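Local structure of malic enzyme (3NV9) at residues S171-Y176 with D267-R272; R221-G226 with K247-D252; G255-G260 with W274-T279. The protein probably catalyses the NADP-dependent oxidative decarboxylation of malate to pyruvate, as malic enzymes do, working as a deeply entangled dimer. All coordinates share one frame; numbering follows the deposited sequence.

Contact 1: residues S171-Y176 with D267-R272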
ATOM      1  N   SER A 171     -14.626   4.891  15.524  1.00 26.19           N
ATOM      2  CA  SER A 171     -15.681   5.257  16.468  1.00 26.62           C
ATOM      3  C   SER A 171     -15.439   6.610  17.147  1.00 26.41           C
ATOM      4  O   SER A 171     -14.295   7.025  17.335  1.00 26.71           O
ATOM      5  CB  SER A 171     -15.741   4.186  17.542  1.00 26.93           C
ATOM      6  OG  SER A 171     -14.546   4.261  18.309  1.00 28.33           O
ATOM      7  N   GLN A 172     -16.519   7.308  17.465  1.00 27.52           N
ATOM      8  CA  GLN A 172     -16.428   8.548  18.229  1.00 29.34           C
ATOM      9  C   GLN A 172     -16.509   8.160  19.706  1.00 29.55           C
ATOM     10  O   GLN A 172     -17.229   7.218  20.043  1.00 29.91           O
ATOM     11  CB  GLN A 172     -17.579   9.498  17.888  1.00 29.78           C
ATOM     12  CG  GLN A 172     -18.942   9.000  18.383  1.00 31.96           C
ATOM     13  CD  GLN A 172     -19.950  10.107  18.621  1.00 35.98           C
ATOM     14  OE1 GLN A 172     -19.596  11.268  18.820  1.00 41.45           O
ATOM     15  NE2 GLN A 172     -21.215   9.742  18.609  1.00 34.95           N
ATOM     16  N   PRO A 173     -15.847   8.912  20.593  1.00 29.25           N
ATOM     17  CA  PRO A 173     -15.130  10.135  20.347  1.00 28.98           C
ATOM     18  C   PRO A 173     -13.670   9.916  19.977  1.00 28.09           C
ATOM     19  O   PRO A 173     -12.942  10.900  19.777  1.00 27.27           O
ATOM     20  CB  PRO A 173     -15.242  10.860  21.686  1.00 29.99           C
ATOM     21  CG  PRO A 173     -15.221   9.705  22.707  1.00 29.24           C
ATOM     22  CD  PRO A 173     -16.037   8.660  22.041  1.00 30.32           C
ATOM     23  N   ASN A 174     -13.229   8.669  19.871  1.00 27.05           N
ATOM     24  CA  ASN A 174     -11.858   8.430  19.419  1.00 27.47           C
ATOM     25  C   ASN A 174     -11.529   9.188  18.093  1.00 27.40           C
ATOM     26  O   ASN A 174     -10.498   9.878  17.992  1.00 26.11           O
ATOM     27  CB  ASN A 174     -11.585   6.912  19.242  1.00 28.61           C
ATOM     28  CG  ASN A 174     -11.164   6.204  20.533  1.00 30.21           C
ATOM     29  OD1 ASN A 174     -11.030   6.817  21.596  1.00 35.46           O
ATOM     30  ND2 ASN A 174     -10.946   4.889  20.435  1.00 30.72           N
ATOM     31  N   CYS A 175     -12.407   9.089  17.079  1.00 26.68           N
ATOM     32  CA  CYS A 175     -12.101   9.750  15.789  1.00 27.42           C
ATOM     33  C   CYS A 175     -11.754  11.256  15.944  1.00 27.50           C
ATOM     34  O   CYS A 175     -10.890  11.779  15.229  1.00 27.56           O
ATOM     35  CB  CYS A 175     -13.254   9.571  14.803  1.00 26.95           C
ATOM     36  SG  CYS A 175     -14.820  10.240  15.397  1.00 25.97           S
ATOM     37  N   TYR A 176     -12.345  11.933  16.931  1.00 27.08           N
ATOM     38  CA  TYR A 176     -12.027  13.372  17.121  1.00 27.48           C
ATOM     39  C   TYR A 176     -10.604  13.613  17.605  1.00 27.33           C
ATOM     40  O   TYR A 176      -9.819  14.407  17.015  1.00 27.74           O
ATOM     41  CB  TYR A 176     -13.035  14.034  18.060  1.00 27.75           C
ATOM     42  CG  TYR A 176     -14.467  14.001  17.568  1.00 27.25           C
ATOM     43  CD1 TYR A 176     -14.836  14.637  16.341  1.00 29.69           C
ATOM     44  CD2 TYR A 176     -15.459  13.390  18.310  1.00 25.61           C
ATOM     45  CE1 TYR A 176     -16.151  14.639  15.903  1.00 25.61           C
ATOM     46  CE2 TYR A 176     -16.770  13.352  17.857  1.00 30.55           C
ATOM     47  CZ  TYR A 176     -17.108  13.997  16.645  1.00 28.58           C
ATOM     48  OH  TYR A 176     -18.424  14.014  16.234  1.00 30.45           O
ATOM     49  N   ASP A 267     -17.763  16.266  29.690  1.00 59.15           N
ATOM     50  CA  ASP A 267     -17.036  15.287  28.875  1.00 57.22           C
ATOM     51  C   ASP A 267     -16.476  15.957  27.584  1.00 56.61           C
ATOM     52  O   ASP A 267     -17.057  15.829  26.485  1.00 56.86           O
ATOM     53  CB  ASP A 267     -18.004  14.157  28.533  1.00 56.67           C
ATOM     54  CG  ASP A 267     -17.305  12.899  28.075  1.00 55.87           C
ATOM     55  OD1 ASP A 267     -16.045  12.931  27.945  1.00 53.66           O
ATOM     56  OD2 ASP A 267     -18.037  11.886  27.853  1.00 51.86           O
ATOM     57  N   THR A 268     -15.350  16.661  27.699  1.00 55.16           N
ATOM     58  CA  THR A 268     -14.927  17.533  26.609  1.00 53.88           C
ATOM     59  C   THR A 268     -14.310  16.804  25.419  1.00 52.64           C
ATOM     60  O   THR A 268     -13.751  17.419  24.499  1.00 52.26           O
ATOM     61  CB  THR A 268     -13.986  18.609  27.087  1.00 54.24           C
ATOM     62  OG1 THR A 268     -12.712  18.023  27.372  1.00 55.34           O
ATOM     63  CG2 THR A 268     -14.585  19.336  28.317  1.00 54.50           C
ATOM     64  N   ARG A 269     -14.395  15.482  25.452  1.00 51.04           N
ATOM     65  CA  ARG A 269     -14.065  14.684  24.302  1.00 48.70           C
ATOM     66  C   ARG A 269     -15.154  14.934  23.276  1.00 47.42           C
ATOM     67  O   ARG A 269     -14.919  14.816  22.074  1.00 46.69           O
ATOM     68  CB  ARG A 269     -14.003  13.220  24.679  1.00 48.52           C
ATOM     69  CG  ARG A 269     -12.709  12.838  25.336  1.00 48.46           C
ATOM     70  CD  ARG A 269     -12.927  11.696  26.301  1.00 48.01           C
ATOM     71  NE  ARG A 269     -14.103  10.888  25.972  1.00 45.82           N
ATOM     72  CZ  ARG A 269     -14.555   9.890  26.728  1.00 48.30           C
ATOM     73  NH1 ARG A 269     -13.924   9.585  27.861  1.00 50.65           N
ATOM     74  NH2 ARG A 269     -15.634   9.195  26.364  1.00 47.73           N
ATOM     75  N   PHE A 270     -16.332  15.320  23.776  1.00 46.04           N
ATOM     76  CA  PHE A 270     -17.504  15.618  22.958  1.00 44.29           C
ATOM     77  C   PHE A 270     -17.737  17.130  22.726  1.00 42.21           C
ATOM     78  O   PHE A 270     -18.869  17.582  22.571  1.00 41.93           O
ATOM     79  CB  PHE A 270     -18.729  14.978  23.601  1.00 44.50           C
ATOM     80  CG  PHE A 270     -18.822  13.469  23.406  1.00 48.92           C
ATOM     81  CD1 PHE A 270     -18.413  12.580  24.426  1.00 51.44           C
ATOM     82  CD2 PHE A 270     -19.332  12.920  22.210  1.00 49.57           C
ATOM     83  CE1 PHE A 270     -18.525  11.161  24.242  1.00 51.93           C
ATOM     84  CE2 PHE A 270     -19.449  11.503  22.029  1.00 50.97           C
ATOM     85  CZ  PHE A 270     -19.053  10.629  23.040  1.00 50.85           C
ATOM     86  N   TYR A 271     -16.677  17.912  22.694  1.00 40.83           N
ATOM     87  CA  TYR A 271     -16.809  19.351  22.496  1.00 41.04           C
ATOM     88  C   TYR A 271     -17.645  19.751  21.229  1.00 41.61           C
ATOM     89  O   TYR A 271     -18.405  20.730  21.279  1.00 41.40           O
ATOM     90  CB  TYR A 271     -15.441  20.008  22.455  1.00 40.68           C
ATOM     91  CG  TYR A 271     -14.666  19.796  21.167  1.00 44.12           C
ATOM     92  CD1 TYR A 271     -14.709  20.738  20.128  1.00 46.70           C
ATOM     93  CD2 TYR A 271     -13.863  18.667  20.989  1.00 47.37           C
ATOM     94  CE1 TYR A 271     -13.988  20.559  18.940  1.00 45.71           C
ATOM     95  CE2 TYR A 271     -13.141  18.469  19.808  1.00 49.24           C
ATOM     96  CZ  TYR A 271     -13.206  19.420  18.776  1.00 49.63           C
ATOM     97  OH  TYR A 271     -12.477  19.207  17.592  1.00 50.73           O
ATOM     98  N   ARG A 272     -17.521  18.993  20.119  1.00 40.08           N
ATOM     99  CA  ARG A 272     -18.309  19.297  18.922  1.00 38.57           C
ATOM    100  C   ARG A 272     -19.828  19.215  19.202  1.00 37.83           C
ATOM    101  O   ARG A 272     -20.606  20.071  18.777  1.00 37.23           O
ATOM    102  CB  ARG A 272     -17.838  18.472  17.684  1.00 38.24           C
ATOM    103  CG  ARG A 272     -16.314  18.238  17.601  1.00 35.33           C
ATOM    104  CD  ARG A 272     -15.628  18.450  16.213  1.00 36.47           C
ATOM    105  NE  ARG A 272     -15.646  19.846  15.870  1.00 33.66           N
ATOM    106  CZ  ARG A 272     -14.790  20.524  15.103  1.00 34.78           C
ATOM    107  NH1 ARG A 272     -13.717  19.991  14.466  1.00 27.34           N
ATOM    108  NH2 ARG A 272     -15.048  21.822  15.003  1.00 32.08           N
TER
HETATM  109  O   HOH W   1     -12.420  13.883  21.403  1.00 49.09           O

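Contact 2: residues R221-G226 with K247-D252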
ATOM      1  N   ARG A 221     -36.229  24.911   8.612  1.00 35.81           N
ATOM      2  CA  ARG A 221     -36.072  24.180   9.832  1.00 34.98           C
ATOM      3  C   ARG A 221     -35.462  22.802   9.512  1.00 33.90           C
ATOM      4  O   ARG A 221     -36.005  22.005   8.731  1.00 33.38           O
ATOM      5  CB  ARG A 221     -37.429  24.061  10.561  1.00 34.97           C
ATOM      6  CG  ARG A 221     -37.999  25.392  11.166  1.00 35.33           C
ATOM      7  CD  ARG A 221     -39.222  25.062  12.112  1.00 34.73           C
ATOM      8  NE  ARG A 221     -38.738  24.178  13.171  1.00 36.03           N
ATOM      9  CZ  ARG A 221     -39.065  22.893  13.319  1.00 35.65           C
ATOM     10  NH1 ARG A 221     -39.944  22.288  12.523  1.00 34.85           N
ATOM     11  NH2 ARG A 221     -38.477  22.196  14.273  1.00 36.92           N
ATOM     12  N   MET A 222     -34.345  22.515  10.146  1.00 33.14           N
ATOM     13  CA  MET A 222     -33.650  21.259   9.896  1.00 33.08           C
ATOM     14  C   MET A 222     -33.522  20.406  11.163  1.00 33.53           C
ATOM     15  O   MET A 222     -33.020  20.909  12.184  1.00 33.92           O
ATOM     16  CB  MET A 222     -32.285  21.569   9.309  1.00 32.42           C
ATOM     17  CG  MET A 222     -32.394  22.348   7.994  1.00 29.76           C
ATOM     18  SD  MET A 222     -30.744  22.539   7.365  1.00 31.74           S
ATOM     19  CE  MET A 222     -31.001  23.830   6.097  1.00 29.98           C
ATOM     20  N   VAL A 223     -33.990  19.147  11.094  1.00 32.93           N
ATOM     21  CA  VAL A 223     -33.817  18.170  12.189  1.00 32.77           C
ATOM     22  C   VAL A 223     -32.748  17.082  11.860  1.00 33.59           C
ATOM     23  O   VAL A 223     -32.903  16.352  10.880  1.00 33.97           O
ATOM     24  CB  VAL A 223     -35.130  17.450  12.529  1.00 32.04           C
ATOM     25  CG1 VAL A 223     -34.930  16.436  13.720  1.00 32.00           C
ATOM     26  CG2 VAL A 223     -36.235  18.455  12.836  1.00 32.52           C
ATOM     27  N   PHE A 224     -31.712  16.966  12.698  1.00 32.74           N
ATOM     28  CA  PHE A 224     -30.682  15.961  12.559  1.00 32.88           C
ATOM     29  C   PHE A 224     -30.831  14.762  13.521  1.00 32.83           C
ATOM     30  O   PHE A 224     -30.775  14.948  14.727  1.00 33.01           O
ATOM     31  CB  PHE A 224     -29.319  16.594  12.743  1.00 31.94           C
ATOM     32  CG  PHE A 224     -28.973  17.588  11.671  1.00 32.59           C
ATOM     33  CD1 PHE A 224     -29.519  18.877  11.691  1.00 31.03           C
ATOM     34  CD2 PHE A 224     -28.058  17.262  10.661  1.00 32.36           C
ATOM     35  CE1 PHE A 224     -29.169  19.841  10.682  1.00 33.43           C
ATOM     36  CE2 PHE A 224     -27.685  18.204   9.660  1.00 31.07           C
ATOM     37  CZ  PHE A 224     -28.262  19.488   9.651  1.00 31.16           C
ATOM     38  N   ILE A 225     -31.067  13.560  12.982  1.00 31.80           N
ATOM     39  CA  ILE A 225     -31.261  12.351  13.812  1.00 31.76           C
ATOM     40  C   ILE A 225     -29.905  11.655  13.922  1.00 32.20           C
ATOM     41  O   ILE A 225     -29.404  11.063  12.918  1.00 31.69           O
ATOM     42  CB  ILE A 225     -32.273  11.326  13.229  1.00 31.18           C
ATOM     43  CG1 ILE A 225     -33.568  11.978  12.710  1.00 30.58           C
ATOM     44  CG2 ILE A 225     -32.531  10.138  14.210  1.00 30.30           C
ATOM     45  CD1 ILE A 225     -34.411  12.636  13.697  1.00 31.63           C
ATOM     46  N   GLY A 226     -29.294  11.781  15.107  1.00 31.71           N
ATOM     47  CA  GLY A 226     -27.984  11.184  15.388  1.00 31.98           C
ATOM     48  C   GLY A 226     -26.947  12.267  15.621  1.00 31.97           C
ATOM     49  O   GLY A 226     -26.944  13.265  14.917  1.00 33.85           O
ATOM     50  N   LYS A 247     -32.765  27.523  13.917  1.00 38.64           N
ATOM     51  CA  LYS A 247     -33.831  26.743  13.279  1.00 38.10           C
ATOM     52  C   LYS A 247     -33.499  25.233  13.204  1.00 37.26           C
ATOM     53  O   LYS A 247     -34.218  24.470  12.563  1.00 37.19           O
ATOM     54  CB  LYS A 247     -34.121  27.280  11.865  1.00 37.60           C
ATOM     55  CG  LYS A 247     -34.628  28.735  11.775  1.00 38.07           C
ATOM     56  CD  LYS A 247     -35.390  28.904  10.433  1.00 39.43           C
ATOM     57  CE  LYS A 247     -35.717  30.366  10.063  1.00 38.78           C
ATOM     58  NZ  LYS A 247     -34.479  31.202   9.984  1.00 38.12           N
ATOM     59  N   ILE A 248     -32.412  24.842  13.855  1.00 36.79           N
ATOM     60  CA  ILE A 248     -31.790  23.517  13.729  1.00 36.19           C
ATOM     61  C   ILE A 248     -31.902  22.702  15.049  1.00 36.42           C
ATOM     62  O   ILE A 248     -31.581  23.212  16.114  1.00 35.84           O
ATOM     63  CB  ILE A 248     -30.286  23.691  13.323  1.00 35.95           C
ATOM     64  CG1 ILE A 248     -30.158  23.895  11.812  1.00 34.26           C
ATOM     65  CG2 ILE A 248     -29.450  22.490  13.678  1.00 36.24           C
ATOM     66  CD1 ILE A 248     -28.780  24.164  11.398  1.00 34.98           C
ATOM     67  N   VAL A 249     -32.351  21.447  14.988  1.00 35.52           N
ATOM     68  CA  VAL A 249     -32.218  20.593  16.161  1.00 35.53           C
ATOM     69  C   VAL A 249     -31.429  19.318  15.832  1.00 35.58           C
ATOM     70  O   VAL A 249     -31.820  18.594  14.901  1.00 34.74           O
ATOM     71  CB  VAL A 249     -33.566  20.000  16.649  1.00 35.63           C
ATOM     72  CG1 VAL A 249     -33.491  19.681  18.138  1.00 34.20           C
ATOM     73  CG2 VAL A 249     -34.760  20.805  16.246  1.00 35.93           C
ATOM     74  N   MET A 250     -30.409  19.006  16.627  1.00 35.35           N
ATOM     75  CA  MET A 250     -29.827  17.649  16.622  1.00 37.08           C
ATOM     76  C   MET A 250     -30.298  16.693  17.786  1.00 38.10           C
ATOM     77  O   MET A 250     -30.429  17.125  18.930  1.00 38.62           O
ATOM     78  CB  MET A 250     -28.310  17.756  16.567  1.00 36.18           C
ATOM     79  CG  MET A 250     -27.588  16.466  16.707  1.00 37.57           C
ATOM     80  SD  MET A 250     -26.018  16.599  15.854  1.00 41.94           S
ATOM     81  CE  MET A 250     -24.871  17.200  17.037  1.00 39.76           C
ATOM     82  N   PHE A 251     -30.536  15.408  17.503  1.00 38.83           N
ATOM     83  CA  PHE A 251     -30.821  14.430  18.582  1.00 39.64           C
ATOM     84  C   PHE A 251     -29.725  13.366  18.739  1.00 40.53           C
ATOM     85  O   PHE A 251     -29.211  12.832  17.744  1.00 41.00           O
ATOM     86  CB  PHE A 251     -32.164  13.731  18.399  1.00 38.68           C
ATOM     87  CG  PHE A 251     -33.355  14.646  18.459  1.00 39.64           C
ATOM     88  CD1 PHE A 251     -33.634  15.542  17.403  1.00 37.79           C
ATOM     89  CD2 PHE A 251     -34.242  14.604  19.563  1.00 39.42           C
ATOM     90  CE1 PHE A 251     -34.765  16.403  17.464  1.00 37.19           C
ATOM     91  CE2 PHE A 251     -35.406  15.454  19.617  1.00 37.05           C
ATOM     92  CZ  PHE A 251     -35.657  16.347  18.586  1.00 36.97           C
ATOM     93  N   ASP A 252     -29.352  13.063  19.987  1.00 40.81           N
ATOM     94  CA  ASP A 252     -28.555  11.872  20.257  1.00 40.53           C
ATOM     95  C   ASP A 252     -29.456  10.766  20.863  1.00 41.56           C
ATOM     96  O   ASP A 252     -30.693  10.875  20.786  1.00 40.65           O
ATOM     97  CB  ASP A 252     -27.344  12.223  21.112  1.00 40.38           C
ATOM     98  CG  ASP A 252     -27.719  12.605  22.501  1.00 37.13           C
ATOM     99  OD1 ASP A 252     -28.919  12.511  22.811  1.00 34.78           O
ATOM    100  OD2 ASP A 252     -26.818  13.002  23.264  1.00 33.97           O
TER
HETATM  101  O   HOH W   2     -36.019  23.338  14.155  1.00 41.50           O

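Contact 3: residues G255-G260 with W274-T279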
ATOM      1  N   GLY A 255     -32.033  12.105  23.685  1.00 46.88           N
ATOM      2  CA  GLY A 255     -32.851  13.315  23.415  1.00 45.00           C
ATOM      3  C   GLY A 255     -32.122  14.526  22.801  1.00 44.85           C
ATOM      4  O   GLY A 255     -30.892  14.488  22.579  1.00 44.84           O
ATOM      5  N   SER A 256     -32.866  15.608  22.537  1.00 43.32           N
ATOM      6  CA  SER A 256     -32.320  16.736  21.774  1.00 42.59           C
ATOM      7  C   SER A 256     -31.121  17.376  22.423  1.00 41.53           C
ATOM      8  O   SER A 256     -30.898  17.217  23.617  1.00 41.41           O
ATOM      9  CB  SER A 256     -33.370  17.780  21.389  1.00 42.33           C
ATOM     10  OG  SER A 256     -33.696  18.674  22.435  1.00 44.53           O
ATOM     11  N   LEU A 257     -30.312  18.018  21.596  1.00 40.37           N
ATOM     12  CA  LEU A 257     -29.171  18.751  22.056  1.00 39.80           C
ATOM     13  C   LEU A 257     -29.630  20.208  22.238  1.00 40.73           C
ATOM     14  O   LEU A 257     -30.421  20.761  21.436  1.00 38.96           O
ATOM     15  CB  LEU A 257     -28.009  18.639  21.071  1.00 39.31           C
ATOM     16  CG  LEU A 257     -27.054  17.441  21.197  1.00 37.91           C
ATOM     17  CD1 LEU A 257     -27.792  16.132  20.941  1.00 36.91           C
ATOM     18  CD2 LEU A 257     -25.816  17.564  20.285  1.00 33.28           C
ATOM     19  N   HIS A 258     -29.157  20.788  23.342  1.00 42.14           N
ATOM     20  CA  HIS A 258     -29.581  22.115  23.833  1.00 43.26           C
ATOM     21  C   HIS A 258     -28.634  22.474  24.971  1.00 44.16           C
ATOM     22  O   HIS A 258     -27.840  21.632  25.399  1.00 43.34           O
ATOM     23  CB  HIS A 258     -31.060  22.119  24.267  1.00 43.12           C
ATOM     24  CG  HIS A 258     -31.406  21.128  25.347  1.00 45.42           C
ATOM     25  ND1 HIS A 258     -30.814  21.132  26.595  1.00 47.20           N
ATOM     26  CD2 HIS A 258     -32.313  20.118  25.372  1.00 47.54           C
ATOM     27  CE1 HIS A 258     -31.327  20.158  27.331  1.00 48.97           C
ATOM     28  NE2 HIS A 258     -32.243  19.529  26.616  1.00 46.98           N
ATOM     29  N   ASN A 259     -28.693  23.720  25.449  1.00 46.15           N
ATOM     30  CA  ASN A 259     -27.725  24.197  26.461  1.00 47.48           C
ATOM     31  C   ASN A 259     -27.916  23.635  27.877  1.00 48.18           C
ATOM     32  O   ASN A 259     -27.101  23.919  28.740  1.00 47.63           O
ATOM     33  CB  ASN A 259     -27.583  25.741  26.478  1.00 47.43           C
ATOM     34  CG  ASN A 259     -28.859  26.459  26.908  1.00 48.13           C
ATOM     35  OD1 ASN A 259     -29.713  25.905  27.602  1.00 45.65           O
ATOM     36  ND2 ASN A 259     -28.984  27.720  26.490  1.00 49.91           N
ATOM     37  N   GLY A 260     -28.968  22.831  28.087  1.00 49.32           N
ATOM     38  CA  GLY A 260     -29.184  22.125  29.366  1.00 51.75           C
ATOM     39  C   GLY A 260     -28.706  20.659  29.460  1.00 53.02           C
ATOM     40  O   GLY A 260     -29.198  19.868  30.309  1.00 52.45           O
ATOM     41  N   TRP A 274     -21.060  19.759  22.056  1.00 38.57           N
ATOM     42  CA  TRP A 274     -21.227  20.874  22.992  1.00 41.34           C
ATOM     43  C   TRP A 274     -21.441  22.250  22.310  1.00 42.01           C
ATOM     44  O   TRP A 274     -22.398  22.972  22.671  1.00 42.57           O
ATOM     45  CB  TRP A 274     -20.078  20.919  24.015  1.00 40.96           C
ATOM     46  CG  TRP A 274     -20.297  22.018  25.015  1.00 45.19           C
ATOM     47  CD1 TRP A 274     -19.419  23.036  25.343  1.00 44.29           C
ATOM     48  CD2 TRP A 274     -21.494  22.247  25.785  1.00 44.24           C
ATOM     49  NE1 TRP A 274     -20.010  23.857  26.272  1.00 47.22           N
ATOM     50  CE2 TRP A 274     -21.274  23.396  26.560  1.00 46.14           C
ATOM     51  CE3 TRP A 274     -22.716  21.574  25.905  1.00 45.09           C
ATOM     52  CZ2 TRP A 274     -22.244  23.897  27.440  1.00 47.62           C
ATOM     53  CZ3 TRP A 274     -23.689  22.075  26.759  1.00 44.15           C
ATOM     54  CH2 TRP A 274     -23.449  23.224  27.516  1.00 46.29           C
ATOM     55  N   GLU A 275     -20.586  22.579  21.328  1.00 42.58           N
ATOM     56  CA  GLU A 275     -20.739  23.782  20.477  1.00 43.50           C
ATOM     57  C   GLU A 275     -22.145  23.823  19.857  1.00 43.31           C
ATOM     58  O   GLU A 275     -22.819  24.850  19.848  1.00 43.88           O
ATOM     59  CB  GLU A 275     -19.645  23.799  19.409  1.00 43.87           C
ATOM     60  CG  GLU A 275     -19.864  24.746  18.191  1.00 48.18           C
ATOM     61  CD  GLU A 275     -19.638  26.245  18.505  1.00 53.01           C
ATOM     62  OE1 GLU A 275     -19.081  26.561  19.584  1.00 54.41           O
ATOM     63  OE2 GLU A 275     -20.033  27.106  17.675  1.00 54.05           O
ATOM     64  N   ILE A 276     -22.594  22.669  19.378  1.00 42.85           N
ATOM     65  CA  ILE A 276     -23.949  22.492  18.853  1.00 41.44           C
ATOM     66  C   ILE A 276     -25.033  22.606  19.933  1.00 41.27           C
ATOM     67  O   ILE A 276     -26.160  23.021  19.643  1.00 41.21           O
ATOM     68  CB  ILE A 276     -24.030  21.122  18.107  1.00 41.04           C
ATOM     69  CG1 ILE A 276     -23.228  21.202  16.812  1.00 39.81           C
ATOM     70  CG2 ILE A 276     -25.483  20.641  17.901  1.00 39.21           C
ATOM     71  CD1 ILE A 276     -22.821  19.844  16.243  1.00 40.93           C
ATOM     72  N   CYS A 277     -24.702  22.219  21.168  1.00 41.00           N
ATOM     73  CA  CYS A 277     -25.609  22.405  22.300  1.00 40.70           C
ATOM     74  C   CYS A 277     -25.815  23.900  22.620  1.00 41.24           C
ATOM     75  O   CYS A 277     -26.937  24.339  22.831  1.00 39.61           O
ATOM     76  CB  CYS A 277     -25.124  21.640  23.515  1.00 41.21           C
ATOM     77  SG  CYS A 277     -25.458  19.821  23.450  1.00 39.30           S
ATOM     78  N   GLU A 278     -24.722  24.661  22.600  1.00 41.73           N
ATOM     79  CA  GLU A 278     -24.741  26.103  22.817  1.00 43.03           C
ATOM     80  C   GLU A 278     -25.514  26.930  21.754  1.00 42.55           C
ATOM     81  O   GLU A 278     -26.166  27.927  22.088  1.00 42.26           O
ATOM     82  CB  GLU A 278     -23.303  26.636  22.902  1.00 43.46           C
ATOM     83  CG  GLU A 278     -22.371  25.782  23.706  1.00 47.63           C
ATOM     84  CD  GLU A 278     -21.503  26.581  24.675  1.00 53.30           C
ATOM     85  OE1 GLU A 278     -20.370  27.004  24.287  1.00 51.33           O
ATOM     86  OE2 GLU A 278     -21.983  26.786  25.827  1.00 56.02           O
ATOM     87  N   THR A 279     -25.458  26.494  20.486  1.00 41.95           N
ATOM     88  CA  THR A 279     -25.853  27.348  19.330  1.00 40.17           C
ATOM     89  C   THR A 279     -27.165  26.969  18.629  1.00 39.79           C
ATOM     90  O   THR A 279     -27.683  27.731  17.816  1.00 40.32           O
ATOM     91  CB  THR A 279     -24.719  27.352  18.261  1.00 40.30           C
ATOM     92  OG1 THR A 279     -24.389  25.994  17.930  1.00 38.65           O
ATOM     93  CG2 THR A 279     -23.476  28.040  18.778  1.00 37.47           C
TER

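Contact 1: residues S171-Y176 with D267-R272
P173, which follows a cis peptide bond, sets CB over one face of the F270 ring, offset toward the rim, 4.2 Å from the centroid of F270 and only 15° off the ring normal, while P173 CD meets F270 CZ at 3.7 Å. F270 CG stands anti to the carbonyl carbon, beside the backbone N, and from there the ring extends to P173. Q172 comes at the same phenyl ring from its edge: OE1 of Q172 sits 3.2 Å from CE2 of F270, near the ring plane, with the amide turned 70° from that plane. P173 CG also meets R269, whose NE lies 3.6 Å away. That guanidinium also has D267 OD1 above one face, a salt bridge of charges alone because no N-H points at the oxygen.

Further along, the Y176 ring is sandwiched. SG of its neighbour C175 stands over the centre of one face, and R272 CG approaches the opposite face, 4.3 Å from the Y176 centroid. The arginine chain bends beyond CG, and its guanidinium plane ends up 63° from the tyrosine ring. Y176 also packs on helix 229-240, while Y271 OH is hydrogen-bonded to D180. A water bridges the backbones, donating to R269 O at 2.8 Å and only weakly to P173 O.

The two segments thus meet mostly through CH-pi and apolar contact, with water as the polar link. Q172 OE1 is buried with no polar partner in the model, so the ring edge of F270, with its slightly positive hydrogens, may offer it only modest electrostatic compensation.

Contact 2: residues R221-G226 with K247-D252
F224 and F251, on neighbouring parallel strands, both hold CG anti to the carbonyl carbon (chi1 -65° and -63°), and, because F224 pairs with M250 and F251 with I225, their rings lie on opposite faces of the sheet. V223 has CG1 anti to its backbone N (chi1 -179°), which sets that methyl 3.7 Å from CE1 of F251. On the other face CE1 of F224 meets CG2 of I248 at 4.0 Å, and M222 CB packs on I248 CG1. M250 SD lies 3.6 Å from G226 O.

Five backbone bonds zip the strands together, alternating in direction as parallel pairing requires. F224 is held through both its backbone N and its O: the N reaches V249 O at 2.7 Å and the O accepts from F251 N at 2.8 Å. The last bond, G226 N to F251 O, is more bent. At the start of the pair a water donates to K247 O and accepts weakly from R221 NH2, which also bonds A291 O.

This is the first beta-alpha-beta unit of the Rossmann fold, and G226 stands where such folds begin their glycine-rich dinucleotide-binding turn. The connecting helix 229-240 packs under M222, I248 and M250, helix 288-292 lies against V223, I225 and F251, and strand 297-300 pairs with the far side of 222-225.

Contact 3: residues G255-G260 with W274-T279
W274 turns the edge of its indole to the loop: CH2 of W274 is 3.9 Å from N259 O, which lies near the ring plane. E278, one turn further along the helix, places its CG over one indole face, toward the rim, and K265 makes a cation-pi contact with the same ring. CG of W274 is anti to the backbone N (chi1 -177°); its CB points away from the loop, and it is the far end of the indole that comes back to it. The H258 imidazole is engaged at its edge by its own segment. G260 N donates to H258 ND1 at 2.9 Å, almost in the ring plane, tying the loop back on itself.

C277 takes the largest share of the contact. Its SG, anti to the carbonyl carbon (chi1 -77°), packs 3.6 Å from L257 CG, and its CB comes within 3.3 Å of H258 O. L257 CD2 carries the apolar patch on to I276 CG2 at 3.9 Å. N259 N approaches C277 O to 3.2 Å, but the angle is too poor for a hydrogen bond. Two of the loop's polar atoms are held by residues beyond the helix: L257 O accepts from N281 ND2, and N259 OD1 bonds K284 NZ.

I264 of helix 262-266 fills in against L257, W274 and C277. The arrangement is peripheral packing in a Rossmann-type domain: the run leaving edge strand 255-256, which pairs antiparallel with strand 248-252, packs against residues 274-277 of helix 271-279.

Overall arrangement
Contact 2 is the buried one, a regular parallel strand pair held by backbone bonds with apolar side chains on both faces. Contact 3 is partly buried and adds side-chain packing at the margin of the same sheet; the two join directly, since M250 O lies 2.8 Å from L257 N, a probable hydrogen bond, and M250 CE packs on I276 CD1. Contact 1 is at the surface and relies on aromatic faces, arginine chains and a bridging water. Contacts 1 and 3 share helix 271-279, contact 1 using its first two residues and contact 3 residues 274-279, with centres about 15 Å apart. Contact 1 reaches from the N-terminal family region to the NAD-binding one; contacts 2 and 3 stay within the latter.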